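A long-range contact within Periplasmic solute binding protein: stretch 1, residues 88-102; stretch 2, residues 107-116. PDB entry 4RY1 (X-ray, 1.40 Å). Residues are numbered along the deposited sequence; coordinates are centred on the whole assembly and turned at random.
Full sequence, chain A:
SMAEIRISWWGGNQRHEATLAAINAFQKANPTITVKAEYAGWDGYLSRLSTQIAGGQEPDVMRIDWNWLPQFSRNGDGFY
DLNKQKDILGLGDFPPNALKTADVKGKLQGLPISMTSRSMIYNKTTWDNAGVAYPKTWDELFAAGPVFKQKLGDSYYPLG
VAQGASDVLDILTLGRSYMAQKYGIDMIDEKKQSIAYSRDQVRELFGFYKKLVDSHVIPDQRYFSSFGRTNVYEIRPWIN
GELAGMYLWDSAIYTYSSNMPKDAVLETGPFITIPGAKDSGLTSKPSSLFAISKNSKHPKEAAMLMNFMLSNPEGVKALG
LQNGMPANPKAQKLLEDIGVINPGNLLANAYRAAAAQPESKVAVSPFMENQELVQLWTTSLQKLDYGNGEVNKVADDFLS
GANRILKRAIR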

# COMPACT_ATOMS: atom_id res chain seq x y z
N ILE A 88 -25.98 -9.76 6.06
CA ILE A 88 -25.17 -9.78 7.28
C ILE A 88 -24.04 -8.76 7.19
O ILE A 88 -23.79 -8.01 8.14
CB ILE A 88 -24.61 -11.19 7.56
CG1 ILE A 88 -25.72 -12.18 7.92
CG2 ILE A 88 -23.55 -11.15 8.66
CD1 ILE A 88 -26.25 -12.05 9.32
N LEU A 89 -23.38 -8.70 6.03
CA LEU A 89 -22.28 -7.76 5.84
C LEU A 89 -22.72 -6.30 5.63
O LEU A 89 -21.94 -5.38 5.79
CB LEU A 89 -21.39 -8.19 4.67
CG LEU A 89 -20.65 -9.52 4.88
CD1 LEU A 89 -20.06 -10.01 3.56
CD2 LEU A 89 -19.59 -9.35 5.96
N GLY A 90 -23.97 -6.09 5.26
CA GLY A 90 -24.41 -4.74 4.94
C GLY A 90 -23.65 -4.15 3.77
O GLY A 90 -23.16 -3.03 3.84
N LEU A 91 -23.54 -4.93 2.69
CA LEU A 91 -22.71 -4.52 1.55
C LEU A 91 -23.15 -3.17 0.95
O LEU A 91 -22.32 -2.43 0.43
CB LEU A 91 -22.67 -5.60 0.47
CG LEU A 91 -21.93 -6.89 0.88
CD1 LEU A 91 -21.88 -7.86 -0.28
CD2 LEU A 91 -20.50 -6.61 1.36
N GLY A 92 -24.44 -2.85 1.07
CA GLY A 92 -25.00 -1.56 0.60
C GLY A 92 -24.43 -0.34 1.29
O GLY A 92 -24.54 0.77 0.77
N ASP A 93 -23.80 -0.52 2.45
CA ASP A 93 -23.12 0.59 3.15
C ASP A 93 -21.79 1.00 2.54
O ASP A 93 -21.32 2.12 2.77
CB ASP A 93 -22.83 0.24 4.61
CG ASP A 93 -24.07 0.17 5.47
OD1 ASP A 93 -25.14 0.69 5.08
OD2 ASP A 93 -23.95 -0.43 6.56
N PHE A 94 -21.18 0.09 1.78
CA PHE A 94 -19.83 0.29 1.26
C PHE A 94 -19.84 0.95 -0.10
O PHE A 94 -20.75 0.73 -0.89
CB PHE A 94 -19.05 -1.03 1.23
CG PHE A 94 -18.78 -1.58 2.60
CD1 PHE A 94 -19.73 -2.33 3.24
CD2 PHE A 94 -17.58 -1.31 3.26
CE1 PHE A 94 -19.52 -2.83 4.51
CE2 PHE A 94 -17.37 -1.81 4.54
CZ PHE A 94 -18.32 -2.58 5.15
N PRO A 95 -18.82 1.76 -0.39
CA PRO A 95 -18.82 2.42 -1.68
C PRO A 95 -18.79 1.38 -2.81
O PRO A 95 -17.99 0.45 -2.76
CB PRO A 95 -17.53 3.24 -1.64
CG PRO A 95 -17.26 3.44 -0.19
CD PRO A 95 -17.69 2.17 0.46
N PRO A 96 -19.69 1.50 -3.79
CA PRO A 96 -19.68 0.51 -4.87
C PRO A 96 -18.33 0.33 -5.54
O PRO A 96 -17.95 -0.79 -5.91
CB PRO A 96 -20.69 1.07 -5.86
CG PRO A 96 -21.64 1.85 -5.03
CD PRO A 96 -20.85 2.41 -3.88
N ASN A 97 -17.62 1.44 -5.74
CA ASN A 97 -16.30 1.37 -6.35
C ASN A 97 -15.33 0.51 -5.52
O ASN A 97 -14.50 -0.20 -6.08
CB ASN A 97 -15.71 2.78 -6.58
CG ASN A 97 -16.37 3.52 -7.73
OD1 ASN A 97 -17.18 2.95 -8.47
ND2 ASN A 97 -16.02 4.80 -7.89
N ALA A 98 -15.45 0.58 -4.20
CA ALA A 98 -14.60 -0.21 -3.31
C ALA A 98 -14.88 -1.71 -3.49
O ALA A 98 -13.96 -2.53 -3.63
CB ALA A 98 -14.80 0.21 -1.86
N LEU A 99 -16.16 -2.07 -3.51
CA LEU A 99 -16.54 -3.48 -3.72
C LEU A 99 -16.12 -4.02 -5.08
O LEU A 99 -15.69 -5.18 -5.19
CB LEU A 99 -18.04 -3.68 -3.54
CG LEU A 99 -18.58 -3.28 -2.17
CD1 LEU A 99 -20.05 -3.66 -2.07
CD2 LEU A 99 -17.77 -3.97 -1.07
N LYS A 100 -16.21 -3.19 -6.11
CA LYS A 100 -15.83 -3.60 -7.45
C LYS A 100 -14.36 -4.08 -7.48
O LYS A 100 -14.05 -5.06 -8.19
CB LYS A 100 -16.09 -2.48 -8.46
CG LYS A 100 -15.73 -2.80 -9.90
CD LYS A 100 -16.60 -3.87 -10.55
CE LYS A 100 -16.67 -3.66 -12.06
NZ LYS A 100 -17.43 -4.72 -12.78
N THR A 101 -13.48 -3.45 -6.69
CA THR A 101 -12.04 -3.78 -6.68
C THR A 101 -11.79 -5.24 -6.30
O THR A 101 -10.76 -5.78 -6.62
CB THR A 101 -11.19 -2.91 -5.70
OG1 THR A 101 -11.51 -3.22 -4.34
CG2 THR A 101 -11.38 -1.41 -5.93
N ALA A 102 -12.71 -5.83 -5.56
CA ALA A 102 -12.53 -7.20 -5.03
C ALA A 102 -13.40 -8.25 -5.73
O ALA A 102 -13.44 -9.41 -5.30
CB ALA A 102 -12.78 -7.23 -3.53
N LYS A 107 -18.15 -12.66 -8.46
CA LYS A 107 -18.12 -13.16 -7.08
C LYS A 107 -17.21 -12.27 -6.24
O LYS A 107 -16.07 -12.00 -6.60
CB LYS A 107 -17.59 -14.57 -7.06
CG LYS A 107 -18.47 -15.52 -7.86
CD LYS A 107 -18.13 -16.97 -7.61
CE LYS A 107 -19.06 -17.91 -8.37
NZ LYS A 107 -18.68 -17.99 -9.80
N LEU A 108 -17.75 -11.78 -5.13
CA LEU A 108 -17.01 -10.85 -4.27
C LEU A 108 -16.01 -11.60 -3.39
O LEU A 108 -16.41 -12.38 -2.53
CB LEU A 108 -17.97 -10.01 -3.43
CG LEU A 108 -17.33 -8.96 -2.53
CD1 LEU A 108 -16.51 -7.95 -3.32
CD2 LEU A 108 -18.39 -8.25 -1.71
N GLN A 109 -14.73 -11.39 -3.62
CA GLN A 109 -13.68 -12.21 -3.01
C GLN A 109 -13.27 -11.76 -1.61
O GLN A 109 -12.68 -12.54 -0.87
CB GLN A 109 -12.43 -12.23 -3.91
CG GLN A 109 -12.68 -12.78 -5.31
CD GLN A 109 -13.24 -14.18 -5.25
OE1 GLN A 109 -14.38 -14.45 -5.70
NE2 GLN A 109 -12.48 -15.07 -4.68
N GLY A 110 -13.53 -10.50 -1.30
CA GLY A 110 -13.09 -9.93 -0.03
C GLY A 110 -13.76 -8.59 0.18
O GLY A 110 -14.25 -7.98 -0.76
N LEU A 111 -13.81 -8.15 1.43
CA LEU A 111 -14.46 -6.90 1.78
C LEU A 111 -13.34 -5.88 2.14
O LEU A 111 -12.59 -6.10 3.10
CB LEU A 111 -15.37 -7.09 2.97
CG LEU A 111 -16.20 -5.91 3.44
CD1 LEU A 111 -16.97 -5.24 2.30
CD2 LEU A 111 -17.15 -6.39 4.55
N PRO A 112 -13.19 -4.80 1.38
CA PRO A 112 -12.18 -3.84 1.75
C PRO A 112 -12.34 -3.29 3.15
O PRO A 112 -13.42 -2.86 3.52
CB PRO A 112 -12.33 -2.74 0.70
CG PRO A 112 -12.82 -3.49 -0.49
CD PRO A 112 -13.79 -4.47 0.08
N ILE A 113 -11.25 -3.31 3.90
CA ILE A 113 -11.26 -2.79 5.28
C ILE A 113 -11.20 -1.27 5.27
O ILE A 113 -11.87 -0.59 6.07
CB ILE A 113 -10.12 -3.40 6.09
CG1 ILE A 113 -10.29 -4.92 6.16
CG2 ILE A 113 -10.06 -2.81 7.49
CD1 ILE A 113 -9.02 -5.65 6.56
N SER A 114 -10.36 -0.76 4.38
CA SER A 114 -10.19 0.66 4.10
C SER A 114 -9.64 0.77 2.70
O SER A 114 -8.98 -0.15 2.19
CB SER A 114 -9.26 1.33 5.09
OG SER A 114 -7.99 0.78 5.04
N MET A 115 -9.87 1.92 2.08
CA MET A 115 -9.19 2.31 0.86
C MET A 115 -7.97 3.11 1.29
O MET A 115 -7.97 3.73 2.36
CB MET A 115 -10.13 3.11 -0.07
CG MET A 115 -11.30 2.26 -0.63
SD MET A 115 -10.90 0.73 -1.59
CE MET A 115 -10.17 1.55 -3.01
N THR A 116 -6.96 3.11 0.44
CA THR A 116 -5.73 3.85 0.70
C THR A 116 -5.13 4.34 -0.61
O THR A 116 -5.42 3.79 -1.69
CB THR A 116 -4.72 2.99 1.50
OG1 THR A 116 -3.65 3.80 1.97
CG2 THR A 116 -4.14 1.86 0.68

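The first stretch leaves a helix that closes at L89. G90 follows with phi/psi of 61/49, a positive phi that glycine tolerates easily because it has no CB. A short 3-10 segment spans 91-93, with D93 N donating to G90 O at 2.9 Å, and P95 then sits at the N-cap position of a second helix that begins at P96. Proline suits both 95 and 96, since its fixed phi fits the start of a helix, where a backbone NH is not needed. The second stretch is largely extended: a strand at 107-108, another through L111 and P112, a corner at I113, and a further strand leading on through M115 and T116. The helix lies beside the 111-112 strand, A98 CA being 6.7 Å from P112 CA, and the two backbones draw closest at A102 and Q109, whose CA atoms are 5.5 Å apart. There the single hydrogen bond across the contact forms, from Q109 N to A102 O, at 2.9 Å and nearly straight at 163°.

Everything else is mainly apolar packing, with L111 at its centre. Its CB bond points sideways, but the t, p rotamer brings the branched end in among the first stretch. L111 CD1 stands 3.9 Å from the centroid of the F94 ring, only 1° off the ring normal, a CH-pi contact in which a methyl group meets the electron-rich face. The same CD1 lies 3.7 Å from L99 CD2 and 3.9 Å from L91 CD2, while L111 CD2 reaches L89 CD2 at 4.1 Å. Leucine serves well here because its two methyls can touch several neighbours at once.

L108 extends this cluster: its CD2 is 3.8 Å from L91 CD1, and its CD1 is 3.8 Å from A102 CB. The small side chain of A102 fits a tight site, its CB only 3.2 Å from G110 O. A CB modelled on G110 would lie 4.5 Å from A102 CB. Because G110 N and G110 O are buried without polar partners, this close packing carries some cost.

Within the helix, before A102, A98 directs its CB toward the other stretch and meets M115 SD at 3.9 Å; the short alanine leaves space for the flexible, polarizable thioether. P112 offers a compact ring, its CG 3.5 Å from A98 O and its CD 4.2 Å from L99 CD2. T101 uses its hydroxyl within its own stretch, OG1 donating to A98 O at 2.6 Å, while its methyl CG2 approaches M115 CE at 4.3 Å.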